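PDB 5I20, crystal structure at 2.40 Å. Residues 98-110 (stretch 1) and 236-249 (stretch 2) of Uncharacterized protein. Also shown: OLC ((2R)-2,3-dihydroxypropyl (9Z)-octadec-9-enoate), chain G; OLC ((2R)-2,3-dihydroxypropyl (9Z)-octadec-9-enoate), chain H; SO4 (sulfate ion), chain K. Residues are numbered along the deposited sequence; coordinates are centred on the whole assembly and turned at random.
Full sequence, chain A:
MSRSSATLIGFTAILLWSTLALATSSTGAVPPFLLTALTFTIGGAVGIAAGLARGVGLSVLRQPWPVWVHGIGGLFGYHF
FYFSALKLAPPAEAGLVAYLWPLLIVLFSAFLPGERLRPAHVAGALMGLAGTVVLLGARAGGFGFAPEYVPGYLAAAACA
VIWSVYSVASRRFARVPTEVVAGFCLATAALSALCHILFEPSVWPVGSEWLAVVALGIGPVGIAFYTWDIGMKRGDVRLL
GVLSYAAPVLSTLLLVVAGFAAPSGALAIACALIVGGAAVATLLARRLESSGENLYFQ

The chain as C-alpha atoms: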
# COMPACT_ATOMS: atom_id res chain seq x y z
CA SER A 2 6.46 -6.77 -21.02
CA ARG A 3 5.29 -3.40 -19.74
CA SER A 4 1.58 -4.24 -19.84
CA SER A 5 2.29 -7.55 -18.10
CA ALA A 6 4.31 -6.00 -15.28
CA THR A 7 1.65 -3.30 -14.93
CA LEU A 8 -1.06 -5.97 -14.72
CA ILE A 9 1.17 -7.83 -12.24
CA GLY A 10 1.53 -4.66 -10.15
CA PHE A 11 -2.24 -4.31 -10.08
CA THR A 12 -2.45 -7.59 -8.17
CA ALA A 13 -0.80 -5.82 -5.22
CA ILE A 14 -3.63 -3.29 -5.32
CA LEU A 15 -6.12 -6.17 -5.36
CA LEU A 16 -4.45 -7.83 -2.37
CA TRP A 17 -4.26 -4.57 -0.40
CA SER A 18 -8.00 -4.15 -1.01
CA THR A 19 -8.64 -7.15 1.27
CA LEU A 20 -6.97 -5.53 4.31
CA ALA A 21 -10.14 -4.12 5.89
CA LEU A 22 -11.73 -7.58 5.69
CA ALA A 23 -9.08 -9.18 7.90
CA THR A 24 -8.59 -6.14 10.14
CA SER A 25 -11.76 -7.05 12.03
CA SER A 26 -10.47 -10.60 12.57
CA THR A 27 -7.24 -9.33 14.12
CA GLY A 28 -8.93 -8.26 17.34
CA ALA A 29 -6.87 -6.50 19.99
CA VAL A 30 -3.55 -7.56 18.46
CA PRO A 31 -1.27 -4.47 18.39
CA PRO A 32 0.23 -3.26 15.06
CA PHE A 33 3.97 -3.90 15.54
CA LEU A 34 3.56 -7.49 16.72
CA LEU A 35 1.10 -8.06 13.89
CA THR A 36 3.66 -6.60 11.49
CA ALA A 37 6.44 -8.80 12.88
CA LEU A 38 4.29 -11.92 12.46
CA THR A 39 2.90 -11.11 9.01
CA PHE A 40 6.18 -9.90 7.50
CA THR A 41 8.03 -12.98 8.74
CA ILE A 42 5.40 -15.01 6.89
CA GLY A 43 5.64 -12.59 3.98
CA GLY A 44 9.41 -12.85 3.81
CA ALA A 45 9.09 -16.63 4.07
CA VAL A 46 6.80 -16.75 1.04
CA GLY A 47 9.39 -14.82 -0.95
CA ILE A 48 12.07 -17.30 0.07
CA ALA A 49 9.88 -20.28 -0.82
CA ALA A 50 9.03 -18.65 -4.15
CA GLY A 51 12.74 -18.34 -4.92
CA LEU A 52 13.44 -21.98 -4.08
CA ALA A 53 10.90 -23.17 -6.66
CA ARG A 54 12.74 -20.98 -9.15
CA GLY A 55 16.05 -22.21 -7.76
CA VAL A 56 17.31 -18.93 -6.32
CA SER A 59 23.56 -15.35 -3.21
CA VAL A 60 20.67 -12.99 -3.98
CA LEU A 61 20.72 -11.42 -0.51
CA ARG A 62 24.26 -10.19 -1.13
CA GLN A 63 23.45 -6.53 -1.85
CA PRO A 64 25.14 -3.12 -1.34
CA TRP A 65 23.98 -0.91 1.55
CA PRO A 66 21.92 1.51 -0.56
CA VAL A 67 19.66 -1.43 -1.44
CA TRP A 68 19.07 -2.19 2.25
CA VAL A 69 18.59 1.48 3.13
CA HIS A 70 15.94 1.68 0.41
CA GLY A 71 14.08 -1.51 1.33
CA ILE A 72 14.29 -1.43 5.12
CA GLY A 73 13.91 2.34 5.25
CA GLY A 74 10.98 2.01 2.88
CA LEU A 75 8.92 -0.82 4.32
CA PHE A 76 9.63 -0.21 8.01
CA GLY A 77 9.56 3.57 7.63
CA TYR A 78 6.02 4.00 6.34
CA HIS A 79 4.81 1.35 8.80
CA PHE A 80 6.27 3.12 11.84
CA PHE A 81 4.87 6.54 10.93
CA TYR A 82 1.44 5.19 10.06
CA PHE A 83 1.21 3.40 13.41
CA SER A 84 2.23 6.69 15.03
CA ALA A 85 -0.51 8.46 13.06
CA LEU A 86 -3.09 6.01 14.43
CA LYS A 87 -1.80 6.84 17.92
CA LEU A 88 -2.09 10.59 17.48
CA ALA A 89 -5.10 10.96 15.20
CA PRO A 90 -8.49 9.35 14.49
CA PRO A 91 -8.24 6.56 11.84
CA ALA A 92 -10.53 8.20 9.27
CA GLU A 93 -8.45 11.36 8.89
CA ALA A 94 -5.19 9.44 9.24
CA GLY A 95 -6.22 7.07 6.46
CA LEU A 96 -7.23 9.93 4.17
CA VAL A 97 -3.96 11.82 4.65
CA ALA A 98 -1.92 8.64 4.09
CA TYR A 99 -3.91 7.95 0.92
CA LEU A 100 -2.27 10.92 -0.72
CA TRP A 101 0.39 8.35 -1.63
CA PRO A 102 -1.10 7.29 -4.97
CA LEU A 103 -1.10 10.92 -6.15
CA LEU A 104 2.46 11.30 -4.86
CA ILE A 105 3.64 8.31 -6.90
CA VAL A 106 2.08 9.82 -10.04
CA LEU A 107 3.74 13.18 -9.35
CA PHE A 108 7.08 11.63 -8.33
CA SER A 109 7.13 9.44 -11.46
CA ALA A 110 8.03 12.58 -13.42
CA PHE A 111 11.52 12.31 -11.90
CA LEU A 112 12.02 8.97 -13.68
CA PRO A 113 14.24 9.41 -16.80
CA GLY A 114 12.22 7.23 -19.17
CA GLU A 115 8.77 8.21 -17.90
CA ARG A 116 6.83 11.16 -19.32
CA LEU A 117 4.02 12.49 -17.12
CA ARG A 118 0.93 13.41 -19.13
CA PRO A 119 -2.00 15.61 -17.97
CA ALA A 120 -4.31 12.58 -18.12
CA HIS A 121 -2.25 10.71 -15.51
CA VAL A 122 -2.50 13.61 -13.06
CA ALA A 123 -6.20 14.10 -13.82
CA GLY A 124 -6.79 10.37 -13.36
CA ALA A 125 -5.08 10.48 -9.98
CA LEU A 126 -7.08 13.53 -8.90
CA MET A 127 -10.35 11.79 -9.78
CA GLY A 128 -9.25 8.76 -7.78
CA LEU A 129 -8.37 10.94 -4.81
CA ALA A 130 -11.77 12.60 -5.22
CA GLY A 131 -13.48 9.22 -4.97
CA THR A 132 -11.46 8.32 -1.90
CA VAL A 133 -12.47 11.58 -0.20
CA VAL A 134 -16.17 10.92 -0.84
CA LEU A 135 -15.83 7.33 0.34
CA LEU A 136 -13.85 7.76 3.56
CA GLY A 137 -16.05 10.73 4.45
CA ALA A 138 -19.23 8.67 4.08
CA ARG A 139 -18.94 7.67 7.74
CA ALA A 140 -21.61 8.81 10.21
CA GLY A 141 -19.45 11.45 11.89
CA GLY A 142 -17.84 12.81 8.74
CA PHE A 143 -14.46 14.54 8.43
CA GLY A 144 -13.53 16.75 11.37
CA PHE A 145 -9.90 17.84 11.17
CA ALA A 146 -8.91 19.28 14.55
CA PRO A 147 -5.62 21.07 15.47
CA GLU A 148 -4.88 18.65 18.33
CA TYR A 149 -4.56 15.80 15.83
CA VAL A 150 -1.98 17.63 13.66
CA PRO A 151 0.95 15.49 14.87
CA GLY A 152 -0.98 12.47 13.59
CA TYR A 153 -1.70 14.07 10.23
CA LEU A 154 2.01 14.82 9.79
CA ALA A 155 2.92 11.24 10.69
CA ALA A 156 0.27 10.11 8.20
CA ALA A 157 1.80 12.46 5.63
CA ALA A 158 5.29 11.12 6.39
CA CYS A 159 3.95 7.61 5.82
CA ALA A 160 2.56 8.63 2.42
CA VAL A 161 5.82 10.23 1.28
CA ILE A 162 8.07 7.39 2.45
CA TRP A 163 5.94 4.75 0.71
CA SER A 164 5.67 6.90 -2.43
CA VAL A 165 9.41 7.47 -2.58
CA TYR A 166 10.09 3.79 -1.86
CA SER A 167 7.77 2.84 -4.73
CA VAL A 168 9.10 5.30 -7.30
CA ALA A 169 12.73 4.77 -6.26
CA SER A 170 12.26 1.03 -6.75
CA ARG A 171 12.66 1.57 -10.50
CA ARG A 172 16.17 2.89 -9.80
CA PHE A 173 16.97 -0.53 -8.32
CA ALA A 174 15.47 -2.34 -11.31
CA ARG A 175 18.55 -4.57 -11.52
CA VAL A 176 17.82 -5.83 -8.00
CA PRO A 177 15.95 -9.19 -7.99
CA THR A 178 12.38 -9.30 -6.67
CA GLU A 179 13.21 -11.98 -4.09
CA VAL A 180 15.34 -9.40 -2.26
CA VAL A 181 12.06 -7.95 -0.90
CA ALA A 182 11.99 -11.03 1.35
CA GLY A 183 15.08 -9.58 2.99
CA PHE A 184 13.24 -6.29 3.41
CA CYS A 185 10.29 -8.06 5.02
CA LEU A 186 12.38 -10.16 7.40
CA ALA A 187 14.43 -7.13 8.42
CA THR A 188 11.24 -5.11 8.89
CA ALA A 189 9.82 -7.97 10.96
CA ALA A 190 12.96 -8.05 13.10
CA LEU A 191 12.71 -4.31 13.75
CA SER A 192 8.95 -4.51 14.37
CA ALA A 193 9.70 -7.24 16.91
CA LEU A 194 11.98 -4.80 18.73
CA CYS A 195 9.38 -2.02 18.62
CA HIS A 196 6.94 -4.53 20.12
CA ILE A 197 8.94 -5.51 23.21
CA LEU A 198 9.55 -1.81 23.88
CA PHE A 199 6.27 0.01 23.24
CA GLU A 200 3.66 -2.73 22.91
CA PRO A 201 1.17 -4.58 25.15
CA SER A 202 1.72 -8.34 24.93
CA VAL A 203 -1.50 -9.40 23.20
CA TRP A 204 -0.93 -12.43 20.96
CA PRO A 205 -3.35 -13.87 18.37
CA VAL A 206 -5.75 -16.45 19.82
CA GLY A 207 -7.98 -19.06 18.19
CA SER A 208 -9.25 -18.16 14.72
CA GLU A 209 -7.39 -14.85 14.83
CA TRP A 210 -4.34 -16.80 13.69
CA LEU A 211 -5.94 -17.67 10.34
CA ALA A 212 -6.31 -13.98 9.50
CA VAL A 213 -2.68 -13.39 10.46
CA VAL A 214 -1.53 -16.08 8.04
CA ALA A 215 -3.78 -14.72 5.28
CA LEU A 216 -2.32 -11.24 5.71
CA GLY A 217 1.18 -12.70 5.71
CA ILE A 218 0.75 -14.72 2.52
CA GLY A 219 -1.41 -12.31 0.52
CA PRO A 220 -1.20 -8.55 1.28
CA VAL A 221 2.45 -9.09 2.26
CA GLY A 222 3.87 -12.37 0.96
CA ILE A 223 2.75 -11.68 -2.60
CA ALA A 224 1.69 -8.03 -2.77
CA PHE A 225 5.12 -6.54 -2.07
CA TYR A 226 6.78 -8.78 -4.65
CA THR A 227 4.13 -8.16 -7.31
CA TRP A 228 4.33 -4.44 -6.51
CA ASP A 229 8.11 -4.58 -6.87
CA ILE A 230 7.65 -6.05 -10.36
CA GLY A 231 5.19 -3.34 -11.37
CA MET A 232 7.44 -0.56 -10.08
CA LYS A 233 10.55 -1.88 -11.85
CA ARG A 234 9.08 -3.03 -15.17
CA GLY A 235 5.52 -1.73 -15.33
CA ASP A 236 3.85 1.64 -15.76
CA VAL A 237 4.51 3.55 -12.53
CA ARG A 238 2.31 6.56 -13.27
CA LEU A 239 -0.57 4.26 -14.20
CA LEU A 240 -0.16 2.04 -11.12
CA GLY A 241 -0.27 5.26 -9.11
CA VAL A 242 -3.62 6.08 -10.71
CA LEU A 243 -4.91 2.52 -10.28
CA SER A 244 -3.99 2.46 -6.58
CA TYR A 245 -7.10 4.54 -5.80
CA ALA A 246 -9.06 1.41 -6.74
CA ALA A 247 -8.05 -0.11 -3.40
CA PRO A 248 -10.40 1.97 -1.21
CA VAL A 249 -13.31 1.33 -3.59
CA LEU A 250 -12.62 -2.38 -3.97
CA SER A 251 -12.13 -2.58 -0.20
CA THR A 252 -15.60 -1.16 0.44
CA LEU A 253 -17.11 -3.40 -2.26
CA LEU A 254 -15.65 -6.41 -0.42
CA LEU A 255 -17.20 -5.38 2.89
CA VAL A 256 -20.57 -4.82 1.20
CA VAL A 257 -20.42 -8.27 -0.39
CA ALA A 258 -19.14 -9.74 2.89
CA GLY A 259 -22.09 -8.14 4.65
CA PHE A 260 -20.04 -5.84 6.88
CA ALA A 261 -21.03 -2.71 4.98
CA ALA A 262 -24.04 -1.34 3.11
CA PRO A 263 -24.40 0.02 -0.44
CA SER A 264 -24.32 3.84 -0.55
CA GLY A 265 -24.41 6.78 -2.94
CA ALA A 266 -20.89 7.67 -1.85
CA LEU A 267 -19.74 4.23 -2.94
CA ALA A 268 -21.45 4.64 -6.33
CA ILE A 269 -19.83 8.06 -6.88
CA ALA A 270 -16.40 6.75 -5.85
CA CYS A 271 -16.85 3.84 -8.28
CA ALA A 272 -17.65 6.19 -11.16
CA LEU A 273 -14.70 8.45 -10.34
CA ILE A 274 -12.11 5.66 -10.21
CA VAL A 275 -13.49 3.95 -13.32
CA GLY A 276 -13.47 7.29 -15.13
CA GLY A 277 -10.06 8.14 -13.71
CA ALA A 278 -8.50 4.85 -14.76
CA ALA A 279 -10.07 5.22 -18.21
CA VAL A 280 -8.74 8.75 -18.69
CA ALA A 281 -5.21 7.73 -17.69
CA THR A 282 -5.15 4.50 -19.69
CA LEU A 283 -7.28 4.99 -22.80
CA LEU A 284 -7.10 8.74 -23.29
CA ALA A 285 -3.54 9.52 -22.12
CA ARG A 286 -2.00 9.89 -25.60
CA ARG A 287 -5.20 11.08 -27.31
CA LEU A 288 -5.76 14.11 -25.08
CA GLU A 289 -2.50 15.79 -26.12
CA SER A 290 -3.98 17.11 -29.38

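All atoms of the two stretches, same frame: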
# COMPACT_ATOMS: atom_id res chain seq x y z
N ALA A 98 -2.82 9.66 4.62
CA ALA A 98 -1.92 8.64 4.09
C ALA A 98 -2.24 8.30 2.64
O ALA A 98 -1.34 8.01 1.85
CB ALA A 98 -1.96 7.38 4.95
N TYR A 99 -3.52 8.33 2.27
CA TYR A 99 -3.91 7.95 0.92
C TYR A 99 -3.72 9.08 -0.09
O TYR A 99 -4.34 9.09 -1.16
CB TYR A 99 -5.36 7.44 0.89
CG TYR A 99 -5.41 5.96 0.58
CD1 TYR A 99 -5.19 5.51 -0.72
CD2 TYR A 99 -5.64 5.02 1.57
CE1 TYR A 99 -5.22 4.16 -1.02
CE2 TYR A 99 -5.68 3.67 1.28
CZ TYR A 99 -5.46 3.25 -0.02
OH TYR A 99 -5.49 1.90 -0.32
N LEU A 100 -2.85 10.01 0.26
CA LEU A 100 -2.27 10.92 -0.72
C LEU A 100 -1.18 10.20 -1.51
O LEU A 100 -0.73 10.69 -2.54
CB LEU A 100 -1.70 12.17 -0.05
CG LEU A 100 -2.72 13.22 0.38
CD1 LEU A 100 -2.08 14.27 1.28
CD2 LEU A 100 -3.33 13.88 -0.85
N TRP A 101 -0.76 9.03 -1.02
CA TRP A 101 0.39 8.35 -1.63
C TRP A 101 0.20 7.92 -3.10
O TRP A 101 1.17 7.89 -3.84
CB TRP A 101 0.82 7.13 -0.80
CG TRP A 101 -0.07 5.90 -0.77
CD1 TRP A 101 -0.97 5.57 0.20
CD2 TRP A 101 -0.11 4.83 -1.73
NE1 TRP A 101 -1.57 4.37 -0.10
CE2 TRP A 101 -1.06 3.90 -1.28
CE3 TRP A 101 0.57 4.58 -2.93
CZ2 TRP A 101 -1.36 2.73 -1.99
CZ3 TRP A 101 0.27 3.41 -3.64
CH2 TRP A 101 -0.69 2.50 -3.16
N PRO A 102 -1.04 7.60 -3.53
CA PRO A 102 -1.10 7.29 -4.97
C PRO A 102 -0.84 8.52 -5.84
O PRO A 102 -0.18 8.40 -6.87
CB PRO A 102 -2.52 6.76 -5.16
CG PRO A 102 -2.91 6.25 -3.81
CD PRO A 102 -2.28 7.21 -2.84
N LEU A 103 -1.36 9.67 -5.43
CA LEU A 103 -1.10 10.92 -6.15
C LEU A 103 0.39 11.26 -6.14
O LEU A 103 0.93 11.73 -7.13
CB LEU A 103 -1.92 12.06 -5.54
CG LEU A 103 -1.71 13.47 -6.12
CD1 LEU A 103 -2.06 13.51 -7.60
CD2 LEU A 103 -2.54 14.49 -5.34
N LEU A 104 1.04 11.01 -5.01
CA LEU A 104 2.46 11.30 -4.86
C LEU A 104 3.31 10.46 -5.81
O LEU A 104 4.26 10.96 -6.40
CB LEU A 104 2.89 11.06 -3.41
CG LEU A 104 2.34 12.05 -2.38
CD1 LEU A 104 2.82 11.71 -0.98
CD2 LEU A 104 2.73 13.47 -2.76
N ILE A 105 2.95 9.19 -5.96
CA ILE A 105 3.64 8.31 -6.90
C ILE A 105 3.51 8.84 -8.33
O ILE A 105 4.50 8.88 -9.07
CB ILE A 105 3.09 6.87 -6.82
CG1 ILE A 105 3.56 6.19 -5.53
CG2 ILE A 105 3.52 6.06 -8.03
CD1 ILE A 105 3.12 4.76 -5.39
N VAL A 106 2.31 9.25 -8.71
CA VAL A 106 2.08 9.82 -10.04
C VAL A 106 2.95 11.05 -10.25
O VAL A 106 3.65 11.16 -11.25
CB VAL A 106 0.60 10.20 -10.26
CG1 VAL A 106 0.42 10.92 -11.59
CG2 VAL A 106 -0.29 8.96 -10.21
N LEU A 107 2.93 11.96 -9.28
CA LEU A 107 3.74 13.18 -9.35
C LEU A 107 5.24 12.87 -9.32
O LEU A 107 6.01 13.46 -10.08
CB LEU A 107 3.37 14.13 -8.20
CG LEU A 107 1.95 14.72 -8.25
CD1 LEU A 107 1.64 15.54 -7.00
CD2 LEU A 107 1.77 15.57 -9.51
N PHE A 108 5.66 11.94 -8.47
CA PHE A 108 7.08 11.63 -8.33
C PHE A 108 7.62 10.82 -9.51
O PHE A 108 8.83 10.73 -9.71
CB PHE A 108 7.36 10.88 -7.02
CG PHE A 108 7.09 11.69 -5.78
CD1 PHE A 108 6.96 13.07 -5.84
CD2 PHE A 108 6.96 11.07 -4.55
CE1 PHE A 108 6.71 13.81 -4.70
CE2 PHE A 108 6.72 11.81 -3.40
CZ PHE A 108 6.59 13.18 -3.48
N SER A 109 6.72 10.24 -10.31
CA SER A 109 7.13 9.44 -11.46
C SER A 109 7.72 10.33 -12.55
O SER A 109 8.39 9.84 -13.47
CB SER A 109 5.96 8.64 -12.02
OG SER A 109 5.00 9.48 -12.62
N ALA A 110 7.49 11.63 -12.45
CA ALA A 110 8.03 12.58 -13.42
C ALA A 110 9.55 12.71 -13.27
O ALA A 110 10.22 13.21 -14.17
CB ALA A 110 7.37 13.94 -13.25
N ASP A 236 4.14 0.22 -15.61
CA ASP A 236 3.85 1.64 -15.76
C ASP A 236 3.57 2.27 -14.40
O ASP A 236 2.47 2.16 -13.86
CB ASP A 236 2.65 1.83 -16.70
CG ASP A 236 2.53 3.25 -17.22
OD1 ASP A 236 2.95 4.18 -16.51
OD2 ASP A 236 2.01 3.43 -18.33
N VAL A 237 4.58 2.95 -13.86
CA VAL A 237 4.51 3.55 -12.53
C VAL A 237 3.41 4.61 -12.40
O VAL A 237 2.69 4.65 -11.40
CB VAL A 237 5.86 4.18 -12.14
CG1 VAL A 237 5.75 4.88 -10.79
CG2 VAL A 237 6.95 3.13 -12.11
N ARG A 238 3.28 5.48 -13.39
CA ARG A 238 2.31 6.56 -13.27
C ARG A 238 0.89 6.01 -13.36
O ARG A 238 -0.04 6.55 -12.77
CB ARG A 238 2.54 7.65 -14.33
CG ARG A 238 2.46 7.22 -15.78
CD ARG A 238 3.83 7.23 -16.43
NE ARG A 238 3.80 7.82 -17.77
CZ ARG A 238 3.58 7.13 -18.89
NH1 ARG A 238 3.37 5.82 -18.84
NH2 ARG A 238 3.57 7.75 -20.06
N LEU A 239 0.73 4.90 -14.08
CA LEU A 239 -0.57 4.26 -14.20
C LEU A 239 -0.92 3.49 -12.93
O LEU A 239 -2.07 3.53 -12.47
CB LEU A 239 -0.60 3.32 -15.41
CG LEU A 239 -1.96 2.70 -15.74
CD1 LEU A 239 -3.02 3.78 -15.83
CD2 LEU A 239 -1.88 1.93 -17.04
N LEU A 240 0.06 2.79 -12.36
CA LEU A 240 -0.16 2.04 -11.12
C LEU A 240 -0.46 2.99 -9.97
O LEU A 240 -1.16 2.63 -9.02
CB LEU A 240 1.05 1.15 -10.80
CG LEU A 240 1.20 -0.10 -11.67
CD1 LEU A 240 2.57 -0.74 -11.49
CD2 LEU A 240 0.09 -1.11 -11.36
N GLY A 241 0.08 4.21 -10.05
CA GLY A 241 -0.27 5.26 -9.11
C GLY A 241 -1.75 5.59 -9.21
O GLY A 241 -2.46 5.64 -8.21
N VAL A 242 -2.21 5.80 -10.44
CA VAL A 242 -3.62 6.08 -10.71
C VAL A 242 -4.50 4.93 -10.23
O VAL A 242 -5.50 5.14 -9.55
CB VAL A 242 -3.87 6.34 -12.22
CG1 VAL A 242 -5.36 6.54 -12.49
CG2 VAL A 242 -3.08 7.54 -12.69
N LEU A 243 -4.12 3.71 -10.59
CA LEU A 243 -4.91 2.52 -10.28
C LEU A 243 -4.96 2.20 -8.79
O LEU A 243 -5.84 1.47 -8.34
CB LEU A 243 -4.36 1.31 -11.04
CG LEU A 243 -4.48 1.39 -12.56
CD1 LEU A 243 -3.78 0.20 -13.22
CD2 LEU A 243 -5.94 1.46 -12.99
N SER A 244 -4.02 2.74 -8.02
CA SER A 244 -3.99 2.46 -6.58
C SER A 244 -5.22 3.01 -5.86
O SER A 244 -5.62 2.46 -4.83
CB SER A 244 -2.71 3.03 -5.97
OG SER A 244 -1.58 2.26 -6.36
N TYR A 245 -5.85 4.05 -6.39
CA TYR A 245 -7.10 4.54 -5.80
C TYR A 245 -8.27 3.58 -6.01
O TYR A 245 -9.40 3.86 -5.60
CB TYR A 245 -7.47 5.92 -6.34
CG TYR A 245 -6.66 7.04 -5.72
CD1 TYR A 245 -6.62 7.21 -4.34
CD2 TYR A 245 -5.92 7.90 -6.52
CE1 TYR A 245 -5.87 8.21 -3.77
CE2 TYR A 245 -5.16 8.91 -5.96
CZ TYR A 245 -5.14 9.06 -4.58
OH TYR A 245 -4.39 10.07 -4.02
N ALA A 246 -8.02 2.44 -6.65
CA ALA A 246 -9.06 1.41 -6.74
C ALA A 246 -9.17 0.66 -5.43
O ALA A 246 -10.22 0.10 -5.12
CB ALA A 246 -8.77 0.46 -7.89
N ALA A 247 -8.09 0.65 -4.65
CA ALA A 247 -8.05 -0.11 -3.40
C ALA A 247 -9.13 0.30 -2.39
O ALA A 247 -9.79 -0.57 -1.83
CB ALA A 247 -6.66 -0.02 -2.76
N PRO A 248 -9.32 1.62 -2.14
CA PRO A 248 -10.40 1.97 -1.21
C PRO A 248 -11.78 1.57 -1.71
O PRO A 248 -12.62 1.14 -0.91
CB PRO A 248 -10.30 3.50 -1.11
CG PRO A 248 -8.87 3.79 -1.44
CD PRO A 248 -8.51 2.80 -2.50
N VAL A 249 -12.02 1.70 -3.01
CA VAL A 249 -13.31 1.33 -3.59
C VAL A 249 -13.53 -0.17 -3.55
O VAL A 249 -14.60 -0.64 -3.14
CB VAL A 249 -13.43 1.82 -5.05
CG1 VAL A 249 -14.72 1.30 -5.68
CG2 VAL A 249 -13.37 3.33 -5.11
C10 OLC G . 0.29 0.72 0.76
C9 OLC G . 0.39 -0.77 0.75
C11 OLC G . 0.80 1.47 1.94
C8 OLC G . 0.96 -1.48 1.93
C16 OLC G . -3.40 2.96 4.33
C12 OLC G . 0.03 2.74 2.10
C7 OLC G . -0.12 -2.06 2.77
C15 OLC G . -2.02 3.16 4.85
C13 OLC G . 0.04 3.14 3.53
C6 OLC G . 0.47 -2.81 3.92
C14 OLC G . -1.20 3.91 3.85
C5 OLC G . -0.01 -2.23 5.20
C4 OLC G . 0.24 -3.19 6.32
C3 OLC G . -0.42 -2.69 7.56
C2 OLC G . -0.34 -3.75 8.62
C8 OLC H . -6.84 -2.43 -14.88
C7 OLC H . -5.78 -3.48 -14.81
C6 OLC H . -4.46 -2.87 -15.14
C5 OLC H . -4.40 -2.58 -16.60
C4 OLC H . -2.98 -2.46 -17.02
C3 OLC H . -2.93 -1.97 -18.43
C2 OLC H . -1.55 -2.14 -18.97
C1 OLC H . -1.08 -0.85 -19.53
O19 OLC H . 0.11 -0.56 -19.48
O20 OLC H . -1.97 -0.01 -20.16
S SO4 K . 3.59 6.49 -23.26
O1 SO4 K . 3.82 6.39 -24.70
O2 SO4 K . 4.21 7.71 -22.75
O3 SO4 K . 2.16 6.52 -23.00
O4 SO4 K . 4.19 5.34 -22.59

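How do the two backbones lie against each other? Helix 101-108 and helix 237-243 run nearly antiparallel, with 164° between their N-to-C directions and axes only 7.8 Å apart at closest approach. Gly 241 lies at the near approach, its CA 4.7 Å from the CA of Pro 102. Further along, the CA atoms of Val 106 and Arg 238 are 4.6 Å apart.

What does Tyr 99 contribute, just where the chain leaves helical geometry? Its side chain points toward stretch 2 and lies among residues 244-248. Pro 248 covers one face of the ring, its CG 3.9 Å from the centroid of the Tyr 99 ring, a CH-pi contact in which the proline CG sits over the aromatic face. Tyr 245 meets the edge, with CE1 4.1 Å from CD1 of Tyr 99, while the OH of Tyr 99 comes within 3.3 Å of Ala 247 CB. The backbone of Tyr 99 takes part as well: Tyr 245 OH donates a hydrogen bond to Tyr 99 O at 3.0 Å. From the turn between Leu 243 and Ala 246, Tyr 245 thus reaches a carbonyl in the loop before helix 101-108, one that accepts no backbone bond within stretch 1.

How do Trp 101, Pro 102 and Leu 103 continue the contact? The end of the Trp 101 side chain approaches stretch 2, placing CH2 3.3 Å from Ser 244 OG; that hydroxyl donates its hydrogen bond to Leu 240 O within its own stretch, at 2.7 Å from OG. Pro 102 packs over a face of Tyr 245, with CB 3.6 Å from the centroid of the Tyr 245 ring, and the same CB lies 3.2 Å from Gly 241 O. Leu 103 N adds a weak hydrogen bond to Tyr 245 OH at 3.4 Å, so this hydroxyl both donates and accepts.

What fills the interface from Ile 105 to Ser 109? Mostly apolar packing. Ile 105 CG2 touches Val 237 CG1 at 3.7 Å, and Val 106 CG2 sits 4.0 Å from Val 242 CG2. A CB modelled on Gly 241 would fall 2.7 Å from Val 106 CG2, a clash, so the bare backbone makes room for this methyl. Ser 109 ends the contact: its OG lies 3.5 Å from Arg 238 CB, yet spends its proton on Val 106 O, 2.6 Å from OG. The far end of Arg 238 leads away, its NH1 forming a salt bridge with Asp 236 OD2 at 2.8 Å.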